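Side-chain contacts in nuclear fusion protein BIK1 (Saccharomyces cerevisiae, PDB 6FC6), which is required for nuclear fusion, chromosome disjunction and nuclear segregation in mitosis and binds microtubules, here as its CAP-Gly domain in complex with a Bim1 peptide: residues 14-19 / 40-45; 24-29 / 67-72; 47-52 / 57-62; 36-41 / 73-78. All coordinates share one frame; numbering follows the deposited sequence.

Contact 1: 14-19 / 40-45; sequences IQIPNL and VDLLAN
I16 is the first residue of 14-19 to make side-chain contact with 40-45, through a single methyl group. Its CG1 branch lies beside the backbone N and anti to the carbonyl carbon (chi1 -59°), which carries CD1 forward to two partners: CD1 of I16 lies 3.9 Å from CD2 of L42 and 4.1 Å from CG2 of V40. The approaches differ. I16 and V40 extend toward each other and meet tip to tip, whereas I16 and L42 cross at about a right angle.

After I16 the chain turns, and the turn is closed by a backbone bond from N of L19 to O of I16 (3.1 Å). L19 then points back toward L42 and crosses it at about a right angle, with CG of L19 3.9 Å from CD1 of L42. The two methyls of L42 thus divide the work, CD2 serving I16 and CD1 serving L19. No hydrogen bond links the segments, which bury 177 Å² together; their close contacts are all between apolar side chains. Behind L42 the chain is shaped by an Asx turn, in which N of L43 reaches OD1 of D41 (3.0 Å) from above the carboxylate plane.

Strand 20-28 separates strands 13-16 and 37-41 in sheet order, so these side chains meet over one side of the sheet, where I70 of strand 67-71 touches I16 and V40, and L68 touches L19 and L42.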
loop_
_atom_site.group_PDB
_atom_site.type_symbol
_atom_site.label_atom_id
_atom_site.label_comp_id
_atom_site.label_asym_id
_atom_site.label_seq_id
_atom_site.Cartn_x
_atom_site.Cartn_y
_atom_site.Cartn_z
ATOM N N ILE A 14 -7.065 -0.735 -6.553
ATOM C CA ILE A 14 -7.046 -2.182 -6.652
ATOM C C ILE A 14 -8.086 -2.758 -5.701
ATOM O O ILE A 14 -8.453 -2.123 -4.721
ATOM C CB ILE A 14 -5.689 -2.804 -6.339
ATOM C CG1 ILE A 14 -5.126 -2.364 -4.970
ATOM C CG2 ILE A 14 -4.685 -2.498 -7.431
ATOM C CD1 ILE A 14 -3.875 -3.125 -4.593
ATOM N N GLN A 15 -8.521 -3.975 -5.972
ATOM C CA GLN A 15 -9.607 -4.589 -5.220
ATOM C C GLN A 15 -8.936 -5.668 -4.459
ATOM O O GLN A 15 -8.619 -6.694 -4.997
ATOM C CB GLN A 15 -10.715 -5.141 -6.131
ATOM C CG GLN A 15 -12.003 -5.458 -5.379
ATOM C CD GLN A 15 -12.808 -4.192 -5.062
ATOM O OE1 GLN A 15 -12.970 -3.306 -5.920
ATOM N NE2 GLN A 15 -13.314 -4.105 -3.844
ATOM N N ILE A 16 -8.639 -5.407 -3.205
ATOM C CA ILE A 16 -7.845 -6.318 -2.426
ATOM C C ILE A 16 -8.815 -7.329 -1.816
ATOM O O ILE A 16 -9.727 -6.930 -1.118
ATOM C CB ILE A 16 -7.095 -5.612 -1.315
ATOM C CG1 ILE A 16 -6.184 -4.535 -1.926
ATOM C CG2 ILE A 16 -6.258 -6.592 -0.517
ATOM C CD1 ILE A 16 -5.987 -3.355 -1.011
ATOM N N PRO A 17 -8.610 -8.626 -2.093
ATOM C CA PRO A 17 -9.497 -9.652 -1.551
ATOM C C PRO A 17 -9.490 -9.603 -0.037
ATOM O O PRO A 17 -8.425 -9.466 0.555
ATOM C CB PRO A 17 -8.859 -10.965 -2.040
ATOM C CG PRO A 17 -7.419 -10.630 -2.258
ATOM C CD PRO A 17 -7.428 -9.214 -2.765
ATOM N N ASN A 18 -10.687 -9.640 0.545
ATOM C CA ASN A 18 -10.923 -9.657 2.000
ATOM C C ASN A 18 -10.705 -8.325 2.675
ATOM O O ASN A 18 -10.765 -8.250 3.890
ATOM C CB ASN A 18 -10.109 -10.753 2.722
ATOM C CG ASN A 18 -10.417 -12.161 2.199
ATOM O OD1 ASN A 18 -11.557 -12.466 1.800
ATOM N ND2 ASN A 18 -9.400 -13.030 2.197
ATOM N N LEU A 19 -10.444 -7.277 1.901
ATOM C CA LEU A 19 -10.257 -5.960 2.471
ATOM C C LEU A 19 -11.148 -4.970 1.832
ATOM O O LEU A 19 -11.897 -4.318 2.488
ATOM C CB LEU A 19 -8.790 -5.532 2.356
ATOM C CG LEU A 19 -8.221 -4.882 3.635
ATOM C CD1 LEU A 19 -8.786 -5.376 4.951
ATOM C CD2 LEU A 19 -6.719 -5.049 3.670
ATOM N N VAL A 40 -1.228 1.257 0.790
ATOM C CA VAL A 40 -2.523 1.573 0.233
ATOM C C VAL A 40 -3.387 2.359 1.189
ATOM O O VAL A 40 -3.281 2.221 2.382
ATOM C CB VAL A 40 -3.300 0.311 -0.221
ATOM C CG1 VAL A 40 -2.494 -0.589 -1.114
ATOM C CG2 VAL A 40 -3.758 -0.512 0.947
ATOM N N ASP A 41 -4.282 3.162 0.653
ATOM C CA ASP A 41 -5.211 3.865 1.463
ATOM C C ASP A 41 -6.586 3.156 1.226
ATOM O O ASP A 41 -7.112 3.173 0.104
ATOM C CB ASP A 41 -5.294 5.296 1.019
ATOM C CG ASP A 41 -6.218 6.145 1.940
ATOM O OD1 ASP A 41 -6.982 5.564 2.704
ATOM O OD2 ASP A 41 -6.163 7.412 1.890
ATOM N N LEU A 42 -7.147 2.574 2.266
ATOM C CA LEU A 42 -8.444 1.835 2.115
ATOM C C LEU A 42 -9.687 2.743 2.231
ATOM O O LEU A 42 -10.789 2.258 2.150
ATOM C CB LEU A 42 -8.514 0.734 3.128
ATOM C CG LEU A 42 -7.382 -0.261 3.044
ATOM C CD1 LEU A 42 -7.268 -1.125 4.255
ATOM C CD2 LEU A 42 -7.531 -1.140 1.816
ATOM N N LEU A 43 -9.501 4.038 2.427
ATOM C CA LEU A 43 -10.570 5.037 2.455
ATOM C C LEU A 43 -11.667 4.783 3.486
ATOM O O LEU A 43 -12.794 5.236 3.328
ATOM C CB LEU A 43 -11.205 5.135 1.060
ATOM C CG LEU A 43 -10.206 5.305 -0.097
ATOM C CD1 LEU A 43 -10.925 5.303 -1.438
ATOM C CD2 LEU A 43 -9.448 6.596 0.082
ATOM N N ALA A 44 -11.279 4.081 4.540
ATOM C CA ALA A 44 -12.016 3.803 5.710
ATOM C C ALA A 44 -11.029 3.288 6.749
ATOM O O ALA A 44 -9.922 2.814 6.417
ATOM C CB ALA A 44 -13.090 2.746 5.434
ATOM N N ASN A 45 -11.442 3.336 8.019
ATOM C CA ASN A 45 -10.571 2.913 9.086
ATOM C C ASN A 45 -10.456 1.417 9.295
ATOM O O ASN A 45 -10.565 0.955 10.429
ATOM C CB ASN A 45 -10.957 3.599 10.372
ATOM C CG ASN A 45 -10.694 5.072 10.338
ATOM O OD1 ASN A 45 -9.577 5.521 9.974
ATOM N ND2 ASN A 45 -11.654 5.836 10.773
#

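Contact 2: 24-29 / 67-72; sequences LKYVGP and GLFIQL
Y26 and F69 meet although their strands are not neighbours: strand 37-41 runs between them, no hydrogen bond joins the two segments, and the contact is made by side chains alone. CD2 of Y26 lies 4.2 Å from CE1 of F69, close to the plane of the F69 ring and at its edge. Seen from the Y26 ring, the approach is oblique. Y26 itself belongs to a classic beta bulge, in which it and K25 both face G39 of the intervening strand. The ring of Y26, its CG anti to the backbone N (chi1 174°), extends far enough to meet F69 with CD2 and P29 with its hydroxyl.

The far end of the same ring is held within its own segment, where OH of Y26 donates to O of P29 (2.5 Å) in the carbonyl plane, at a C=O...donor angle of 149°. G28 lies beside this bond and has no side chain to obstruct it: a CB there would fall 2.6 Å from OH of Y26, and its backbone angles independently call for glycine.

V27 departs from the strand on the opposite side from Y26, and its CG1 packs 4.3 Å from CD2 of L72. Y6 of helix 4-7 touches both of these residues. On the other side, Y58 meets both Y26 and F69 edge-to-face, completing an aromatic cluster.

F69 also forms backbone hydrogen bonds with the bound Bim1 peptide, and L68 and Q71 pack on it, as expected of the groove in which CAP-Gly domains, small SH3-like folds, recognise acidic-aromatic C-terminal tails.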
loop_
_atom_site.group_PDB
_atom_site.type_symbol
_atom_site.label_atom_id
_atom_site.label_comp_id
_atom_site.label_asym_id
_atom_site.label_seq_id
_atom_site.Cartn_x
_atom_site.Cartn_y
_atom_site.Cartn_z
ATOM N N LEU A 24 -3.497 2.691 -4.346
ATOM C CA LEU A 24 -2.066 2.450 -4.198
ATOM C C LEU A 24 -1.341 3.810 -4.016
ATOM O O LEU A 24 -1.421 4.684 -4.862
ATOM C CB LEU A 24 -1.542 1.712 -5.401
ATOM C CG LEU A 24 -0.006 1.455 -5.353
ATOM C CD1 LEU A 24 0.278 0.445 -4.255
ATOM C CD2 LEU A 24 0.515 0.929 -6.705
ATOM N N LYS A 25 -0.642 3.960 -2.917
ATOM C CA LYS A 25 0.051 5.219 -2.637
ATOM C C LYS A 25 1.585 5.154 -2.507
ATOM O O LYS A 25 2.229 6.197 -2.467
ATOM C CB LYS A 25 -0.577 5.899 -1.426
ATOM C CG LYS A 25 -2.069 6.045 -1.675
ATOM C CD LYS A 25 -2.715 7.157 -0.941
ATOM C CE LYS A 25 -2.771 8.369 -1.803
ATOM N NZ LYS A 25 -3.224 9.457 -0.939
ATOM N N TYR A 26 2.125 3.960 -2.339
ATOM C CA TYR A 26 3.553 3.808 -2.097
ATOM C C TYR A 26 3.949 2.432 -2.503
ATOM O O TYR A 26 3.162 1.466 -2.269
ATOM C CB TYR A 26 3.882 3.979 -0.598
ATOM C CG TYR A 26 5.312 3.682 -0.268
ATOM C CD1 TYR A 26 6.356 4.591 -0.585
ATOM C CD2 TYR A 26 5.646 2.533 0.338
ATOM C CE1 TYR A 26 7.656 4.283 -0.284
ATOM C CE2 TYR A 26 6.970 2.241 0.645
ATOM C CZ TYR A 26 7.956 3.133 0.325
ATOM O OH TYR A 26 9.275 2.781 0.687
ATOM N N VAL A 27 5.144 2.303 -3.101
ATOM C CA VAL A 27 5.697 1.004 -3.328
ATOM C C VAL A 27 7.165 1.025 -2.937
ATOM O O VAL A 27 7.913 1.816 -3.437
ATOM C CB VAL A 27 5.527 0.595 -4.832
ATOM C CG1 VAL A 27 6.248 -0.728 -5.040
ATOM C CG2 VAL A 27 4.060 0.424 -5.179
ATOM N N GLY A 28 7.582 0.138 -2.064
ATOM C CA GLY A 28 8.963 0.120 -1.664
ATOM C C GLY A 28 9.217 -0.573 -0.379
ATOM O O GLY A 28 8.347 -1.181 0.175
ATOM N N PRO A 29 10.468 -0.492 0.117
ATOM C CA PRO A 29 10.791 -1.050 1.397
ATOM C C PRO A 29 10.210 -0.181 2.552
ATOM O O PRO A 29 9.886 0.990 2.334
ATOM C CB PRO A 29 12.312 -0.952 1.426
ATOM C CG PRO A 29 12.643 0.202 0.522
ATOM C CD PRO A 29 11.539 0.371 -0.422
ATOM N N GLY A 67 -4.681 3.661 6.312
ATOM C CA GLY A 67 -3.492 3.220 5.591
ATOM C C GLY A 67 -3.079 1.824 5.990
ATOM O O GLY A 67 -3.313 1.403 7.136
ATOM N N LEU A 68 -2.518 1.085 5.031
ATOM C CA LEU A 68 -2.032 -0.288 5.313
ATOM C C LEU A 68 -0.822 -0.643 4.426
ATOM O O LEU A 68 -0.800 -0.284 3.235
ATOM C CB LEU A 68 -3.149 -1.262 5.016
ATOM C CG LEU A 68 -2.924 -2.725 5.380
ATOM C CD1 LEU A 68 -2.898 -2.864 6.923
ATOM C CD2 LEU A 68 -4.014 -3.584 4.772
ATOM N N PHE A 69 0.193 -1.259 5.020
ATOM C CA PHE A 69 1.336 -1.784 4.292
ATOM C C PHE A 69 1.052 -3.243 4.018
ATOM O O PHE A 69 0.830 -3.972 4.964
ATOM C CB PHE A 69 2.651 -1.665 5.041
ATOM C CG PHE A 69 3.116 -0.263 5.179
ATOM C CD1 PHE A 69 3.681 0.406 4.081
ATOM C CD2 PHE A 69 2.981 0.430 6.381
ATOM C CE1 PHE A 69 4.094 1.720 4.171
ATOM C CE2 PHE A 69 3.380 1.760 6.466
ATOM C CZ PHE A 69 3.956 2.409 5.354
ATOM N N ILE A 70 1.092 -3.675 2.759
ATOM C CA ILE A 70 0.856 -5.067 2.386
ATOM C C ILE A 70 2.083 -5.569 1.649
ATOM O O ILE A 70 2.600 -4.851 0.817
ATOM C CB ILE A 70 -0.311 -5.202 1.444
ATOM C CG1 ILE A 70 -1.564 -4.581 2.069
ATOM C CG2 ILE A 70 -0.564 -6.716 1.144
ATOM C CD1 ILE A 70 -2.741 -4.462 1.105
ATOM N N GLN A 71 2.504 -6.793 1.908
ATOM C CA GLN A 71 3.679 -7.355 1.198
ATOM C C GLN A 71 3.399 -7.328 -0.272
ATOM O O GLN A 71 2.302 -7.719 -0.715
ATOM C CB GLN A 71 3.914 -8.781 1.615
ATOM C CG GLN A 71 4.335 -8.923 3.064
ATOM C CD GLN A 71 4.686 -10.378 3.369
ATOM O OE1 GLN A 71 4.150 -11.297 2.758
ATOM N NE2 GLN A 71 5.583 -10.584 4.304
ATOM N N LEU A 72 4.300 -6.722 -1.012
ATOM C CA LEU A 72 4.086 -6.474 -2.419
ATOM C C LEU A 72 3.690 -7.733 -3.212
ATOM O O LEU A 72 2.872 -7.656 -4.130
ATOM C CB LEU A 72 5.295 -5.813 -3.020
ATOM C CG LEU A 72 5.250 -5.554 -4.520
ATOM C CD1 LEU A 72 4.131 -4.573 -4.871
ATOM C CD2 LEU A 72 6.599 -5.045 -5.003
#

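Contact 3: 47-52 / 57-62; sequences GKNDGS and KYFQTE
Backbone hydrogen bonds between G51 and the 57-62 segment centre on one oxygen. O of G51 accepts from N of Y58 (2.8 Å), which lies in the carbonyl plane, and from N of F59 (3.0 Å), tilted 20° from it; two donors thus grip one oxygen.

Two Asx turns shape the 47-52 side. OD1 of N49 takes N of G51 (2.7 Å), and OD1 of D50 takes both N and OG of S52, the hydroxyl from the syn side. Water 1 bridges the segments, donating to O of D50 and accepting from N of T61.

The packing is close. CA of G51 sits 3.8 Å from the F59 ring centroid, 7° off the normal: a CH-pi contact. CG2 of T61 lies 3.5 Å from N of G51, while its hydroxyl bonds to O of Y63. Losing the F59 ring to a smaller side chain such as alanine is likely to leave CA of G51 without its aromatic floor and open a gap beside OD1 of N49. A CB on G51 would clash with O of F59.

S52 and K57 pair as an antiparallel, non-hydrogen-bonded bridge of the small hairpin 52-53/56-57. Beyond it, K48 and N49 bond to G67 of strand 67-71, and F59 packs on K25 and Y26 of strand 20-28.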
loop_
_atom_site.group_PDB
_atom_site.type_symbol
_atom_site.label_atom_id
_atom_site.label_comp_id
_atom_site.label_asym_id
_atom_site.label_seq_id
_atom_site.Cartn_x
_atom_site.Cartn_y
_atom_site.Cartn_z
ATOM N N GLY A 47 -7.742 -0.133 7.929
ATOM C CA GLY A 47 -6.293 -0.327 7.871
ATOM C C GLY A 47 -5.677 -0.274 9.235
ATOM O O GLY A 47 -6.320 -0.557 10.198
ATOM N N LYS A 48 -4.418 0.072 9.329
ATOM C CA LYS A 48 -3.665 0.068 10.561
ATOM C C LYS A 48 -2.948 1.338 10.877
ATOM O O LYS A 48 -2.411 1.444 11.978
ATOM C CB LYS A 48 -2.621 -1.075 10.524
ATOM C CG LYS A 48 -3.309 -2.416 10.614
ATOM C CD LYS A 48 -2.345 -3.571 10.765
ATOM C CE LYS A 48 -3.104 -4.896 10.961
ATOM N NZ LYS A 48 -2.072 -5.986 10.959
ATOM N N ASN A 49 -2.849 2.298 9.939
ATOM C CA ASN A 49 -1.986 3.445 10.149
ATOM C C ASN A 49 -2.426 4.623 9.332
ATOM O O ASN A 49 -3.336 4.530 8.521
ATOM C CB ASN A 49 -0.488 3.043 9.794
ATOM C CG ASN A 49 -0.312 2.705 8.309
ATOM O OD1 ASN A 49 -0.669 3.497 7.418
ATOM N ND2 ASN A 49 0.158 1.507 8.037
ATOM N N ASP A 50 -1.746 5.753 9.558
ATOM C CA ASP A 50 -1.982 7.001 8.846
ATOM C C ASP A 50 -0.938 7.266 7.766
ATOM O O ASP A 50 -0.702 8.413 7.376
ATOM C CB ASP A 50 -1.950 8.165 9.852
ATOM C CG ASP A 50 -0.551 8.368 10.476
ATOM O OD1 ASP A 50 0.355 7.474 10.382
ATOM O OD2 ASP A 50 -0.354 9.406 11.105
ATOM N N GLY A 51 -0.302 6.213 7.249
ATOM C CA GLY A 51 0.639 6.342 6.215
ATOM C C GLY A 51 2.083 6.569 6.676
ATOM O O GLY A 51 2.992 6.700 5.840
ATOM N N SER A 52 2.298 6.610 7.992
ATOM C CA SER A 52 3.595 6.738 8.555
ATOM C C SER A 52 3.978 5.468 9.336
ATOM O O SER A 52 3.115 4.696 9.690
ATOM C CB SER A 52 3.640 7.968 9.452
ATOM O OG SER A 52 3.104 7.629 10.720
ATOM N N LYS A 57 7.002 9.465 7.319
ATOM C CA LYS A 57 5.851 9.462 6.416
ATOM C C LYS A 57 6.187 8.722 5.140
ATOM O O LYS A 57 7.163 9.104 4.466
ATOM C CB LYS A 57 5.468 10.879 6.064
ATOM C CG LYS A 57 5.065 11.678 7.270
ATOM C CD LYS A 57 4.028 12.737 6.974
ATOM C CE LYS A 57 4.615 13.926 6.295
ATOM N NZ LYS A 57 3.500 14.931 6.202
ATOM N N TYR A 58 5.410 7.697 4.822
ATOM C CA TYR A 58 5.492 7.006 3.556
ATOM C C TYR A 58 4.476 7.519 2.549
ATOM O O TYR A 58 4.769 7.634 1.357
ATOM C CB TYR A 58 5.349 5.500 3.798
ATOM C CG TYR A 58 6.553 4.906 4.507
ATOM C CD1 TYR A 58 6.703 4.966 5.867
ATOM C CD2 TYR A 58 7.568 4.298 3.778
ATOM C CE1 TYR A 58 7.822 4.466 6.487
ATOM C CE2 TYR A 58 8.714 3.825 4.389
ATOM C CZ TYR A 58 8.827 3.889 5.745
ATOM O OH TYR A 58 9.946 3.361 6.369
ATOM N N PHE A 59 3.256 7.770 3.014
ATOM C CA PHE A 59 2.218 8.324 2.171
ATOM C C PHE A 59 1.112 8.981 2.998
ATOM O O PHE A 59 1.073 8.882 4.191
ATOM C CB PHE A 59 1.598 7.234 1.300
ATOM C CG PHE A 59 1.004 6.074 2.097
ATOM C CD1 PHE A 59 1.786 5.002 2.457
ATOM C CD2 PHE A 59 -0.328 5.992 2.284
ATOM C CE1 PHE A 59 1.273 3.918 3.092
ATOM C CE2 PHE A 59 -0.880 4.902 2.937
ATOM C CZ PHE A 59 -0.083 3.851 3.352
ATOM N N GLN A 60 0.198 9.577 2.298
ATOM C CA GLN A 60 -0.912 10.277 2.906
ATOM C C GLN A 60 -2.184 9.385 2.918
ATOM O O GLN A 60 -2.500 8.726 1.919
ATOM C CB GLN A 60 -1.216 11.524 2.076
ATOM C CG GLN A 60 -2.248 12.417 2.714
ATOM C CD GLN A 60 -2.379 13.717 1.980
ATOM O OE1 GLN A 60 -2.020 13.832 0.816
ATOM N NE2 GLN A 60 -2.867 14.728 2.677
ATOM N N THR A 61 -2.883 9.418 4.034
ATOM C CA THR A 61 -4.168 8.672 4.112
ATOM C C THR A 61 -5.297 9.694 4.376
ATOM O O THR A 61 -5.075 10.741 5.018
ATOM C CB THR A 61 -4.166 7.610 5.216
ATOM O OG1 THR A 61 -4.081 8.268 6.476
ATOM C CG2 THR A 61 -3.046 6.696 5.057
ATOM N N GLU A 62 -6.471 9.347 3.935
ATOM C CA GLU A 62 -7.657 10.158 4.151
ATOM C C GLU A 62 -8.074 10.183 5.627
ATOM O O GLU A 62 -8.473 11.208 6.136
ATOM C CB GLU A 62 -8.784 9.578 3.282
ATOM C CG GLU A 62 -9.903 10.565 2.942
ATOM C CD GLU A 62 -9.339 11.823 2.211
ATOM O OE1 GLU A 62 -8.379 11.665 1.418
ATOM O OE2 GLU A 62 -9.759 12.961 2.505
HETATM O O HOH W 1 -1.807 10.693 6.386
#

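Contact 4: 36-41 / 73-78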
loop_
_atom_site.group_PDB
_atom_site.type_symbol
_atom_site.label_atom_id
_atom_site.label_comp_id
_atom_site.label_asym_id
_atom_site.label_seq_id
_atom_site.Cartn_x
_atom_site.Cartn_y
_atom_site.Cartn_z
ATOM N N MET A 36 9.504 -5.902 -0.039
ATOM C CA MET A 36 8.901 -4.754 -0.623
ATOM C C MET A 36 7.444 -4.733 -0.210
ATOM O O MET A 36 6.865 -5.743 0.054
ATOM C CB MET A 36 9.039 -4.753 -2.163
ATOM C CG MET A 36 10.490 -4.688 -2.675
ATOM S SD MET A 36 11.267 -3.164 -2.134
ATOM C CE MET A 36 12.949 -3.100 -2.770
ATOM N N PHE A 37 6.876 -3.538 -0.141
ATOM C CA PHE A 37 5.518 -3.335 0.352
ATOM C C PHE A 37 4.741 -2.416 -0.565
ATOM O O PHE A 37 5.276 -1.512 -1.176
ATOM C CB PHE A 37 5.490 -2.766 1.763
ATOM C CG PHE A 37 5.957 -3.740 2.800
ATOM C CD1 PHE A 37 7.311 -3.885 3.043
ATOM C CD2 PHE A 37 5.076 -4.550 3.463
ATOM C CE1 PHE A 37 7.728 -4.850 3.984
ATOM C CE2 PHE A 37 5.487 -5.486 4.386
ATOM C CZ PHE A 37 6.830 -5.657 4.600
ATOM N N ALA A 38 3.429 -2.642 -0.618
ATOM C CA ALA A 38 2.536 -1.663 -1.212
ATOM C C ALA A 38 1.904 -0.931 -0.044
ATOM O O ALA A 38 1.387 -1.573 0.863
ATOM C CB ALA A 38 1.482 -2.369 -2.006
ATOM N N GLY A 39 1.918 0.382 -0.064
ATOM C CA GLY A 39 1.181 1.182 0.869
ATOM C C GLY A 39 -0.100 1.593 0.167
ATOM O O GLY A 39 -0.062 2.199 -0.923
ATOM N N VAL A 40 -1.228 1.257 0.790
ATOM C CA VAL A 40 -2.523 1.573 0.233
ATOM C C VAL A 40 -3.387 2.359 1.189
ATOM O O VAL A 40 -3.281 2.221 2.382
ATOM C CB VAL A 40 -3.300 0.311 -0.221
ATOM C CG1 VAL A 40 -2.494 -0.589 -1.114
ATOM C CG2 VAL A 40 -3.758 -0.512 0.947
ATOM N N ASP A 41 -4.282 3.162 0.653
ATOM C CA ASP A 41 -5.211 3.865 1.463
ATOM C C ASP A 41 -6.586 3.156 1.226
ATOM O O ASP A 41 -7.112 3.173 0.104
ATOM C CB ASP A 41 -5.294 5.296 1.019
ATOM C CG ASP A 41 -6.218 6.145 1.940
ATOM O OD1 ASP A 41 -6.982 5.564 2.704
ATOM O OD2 ASP A 41 -6.163 7.412 1.890
ATOM N N GLN A 73 4.274 -8.868 -2.881
ATOM C CA GLN A 73 3.985 -10.103 -3.627
ATOM C C GLN A 73 2.530 -10.489 -3.566
ATOM O O GLN A 73 2.000 -11.113 -4.508
ATOM C CB GLN A 73 4.895 -11.258 -3.199
ATOM C CG GLN A 73 4.945 -11.508 -1.702
ATOM C CD GLN A 73 6.043 -10.694 -0.999
ATOM O OE1 GLN A 73 6.491 -9.608 -1.448
ATOM N NE2 GLN A 73 6.499 -11.233 0.119
ATOM N N LYS A 74 1.846 -10.118 -2.470
ATOM C CA LYS A 74 0.431 -10.424 -2.329
ATOM C C LYS A 74 -0.463 -9.651 -3.240
ATOM O O LYS A 74 -1.556 -10.059 -3.551
ATOM C CB LYS A 74 -0.027 -10.197 -0.881
ATOM C CG LYS A 74 0.651 -11.136 0.103
ATOM C CD LYS A 74 0.209 -10.788 1.492
ATOM C CE LYS A 74 1.005 -11.549 2.538
ATOM N NZ LYS A 74 0.699 -11.054 3.923
ATOM N N VAL A 75 -0.033 -8.481 -3.690
ATOM C CA VAL A 75 -0.882 -7.640 -4.541
ATOM C C VAL A 75 -0.271 -7.298 -5.891
ATOM O O VAL A 75 -0.857 -6.543 -6.635
ATOM C CB VAL A 75 -1.331 -6.355 -3.794
ATOM C CG1 VAL A 75 -2.253 -6.732 -2.650
ATOM C CG2 VAL A 75 -0.124 -5.573 -3.288
ATOM N N ALA A 76 0.887 -7.849 -6.212
ATOM C CA ALA A 76 1.566 -7.462 -7.460
ATOM C C ALA A 76 0.707 -7.692 -8.696
ATOM O O ALA A 76 0.634 -6.805 -9.524
ATOM C CB ALA A 76 2.887 -8.225 -7.615
ATOM N N SER A 77 0.046 -8.854 -8.816
ATOM C CA SER A 77 -0.785 -9.073 -10.007
ATOM C C SER A 77 -1.983 -8.129 -10.057
ATOM O O SER A 77 -2.347 -7.623 -11.147
ATOM C CB SER A 77 -1.232 -10.540 -10.157
ATOM O OG SER A 77 -1.877 -10.951 -8.983
ATOM N N LEU A 78 -2.555 -7.801 -8.893
ATOM C CA LEU A 78 -3.661 -6.833 -8.863
ATOM C C LEU A 78 -3.212 -5.491 -9.349
ATOM O O LEU A 78 -3.924 -4.838 -10.097
ATOM C CB LEU A 78 -4.252 -6.718 -7.473
ATOM C CG LEU A 78 -4.777 -8.047 -6.922
ATOM C CD1 LEU A 78 -5.092 -7.981 -5.435
ATOM C CD2 LEU A 78 -6.000 -8.476 -7.697
HETATM O O HOH W 2 9.105 -8.432 -1.297
#
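The Q73 amide is the flat group through which the helix meets M36, and it does so by way of water. OE1 of Q73 accepts from water 2 (2.9 Å), which in turn accepts from N of M36 (2.9 Å). No atom of 36-41 stacks on either face of the amide; its nearest approach is OE1 of Q73 to O of M36, at 4.2 Å. A bend at chi2 (-89°), added to a CG set between the backbone N and the carbonyl carbon, folds the side chain back toward the strand. CB of F37 points away from the helix segment, and its ring meets an aromatic side chain of the bound peptide edge-to-face.

Apolar packing is confined to one pair: CB of A38 touches CG2 of V75 at 3.8 Å. Both residues direct their CB at the other segment, with the CA atoms of A38 and V75 7.6 Å apart. L24 of strand 20-28 also packs on A38. The two segments bury just 97 Å² together, so the contact is light, and a backbone hydrogen bond between M36 and L72 adds a further tie close by.

Side-chain alternation thus sorts the strand: A38 faces helix 72-81, while F37, with F69 and Q71 beside it, faces the peptide. K74 also packs on the peptide, consistent with the ligand groove of a CAP-Gly domain whose C-terminal helix lies against its sheet.

How the contacts relate
All four contacts belong to one CAP-Gly domain. Contacts 1, 2 and 4 reach the same antiparallel sheet, ordered 13-16, 20-28, 37-41, 67-71; contacts 1 and 4 share V40 and D41. Contacts 2 and 4 are nearest, their centres 5 Å apart, whereas the centres of contacts 3 and 4 lie about 14 Å apart. Along the chain, contacts 1 and 2 cross, as do 2 and 4, and contact 3 is nested within the loops closed by both 2 and 4. That loop region is still tied to the sheet: OD2 of D41 lies 2.8 Å from N of E62, a probable hydrogen bond. Interleaved in this way, distant parts of the chain build one compact domain, with peptide-binding residues drawn from contacts 2, 3 and 4.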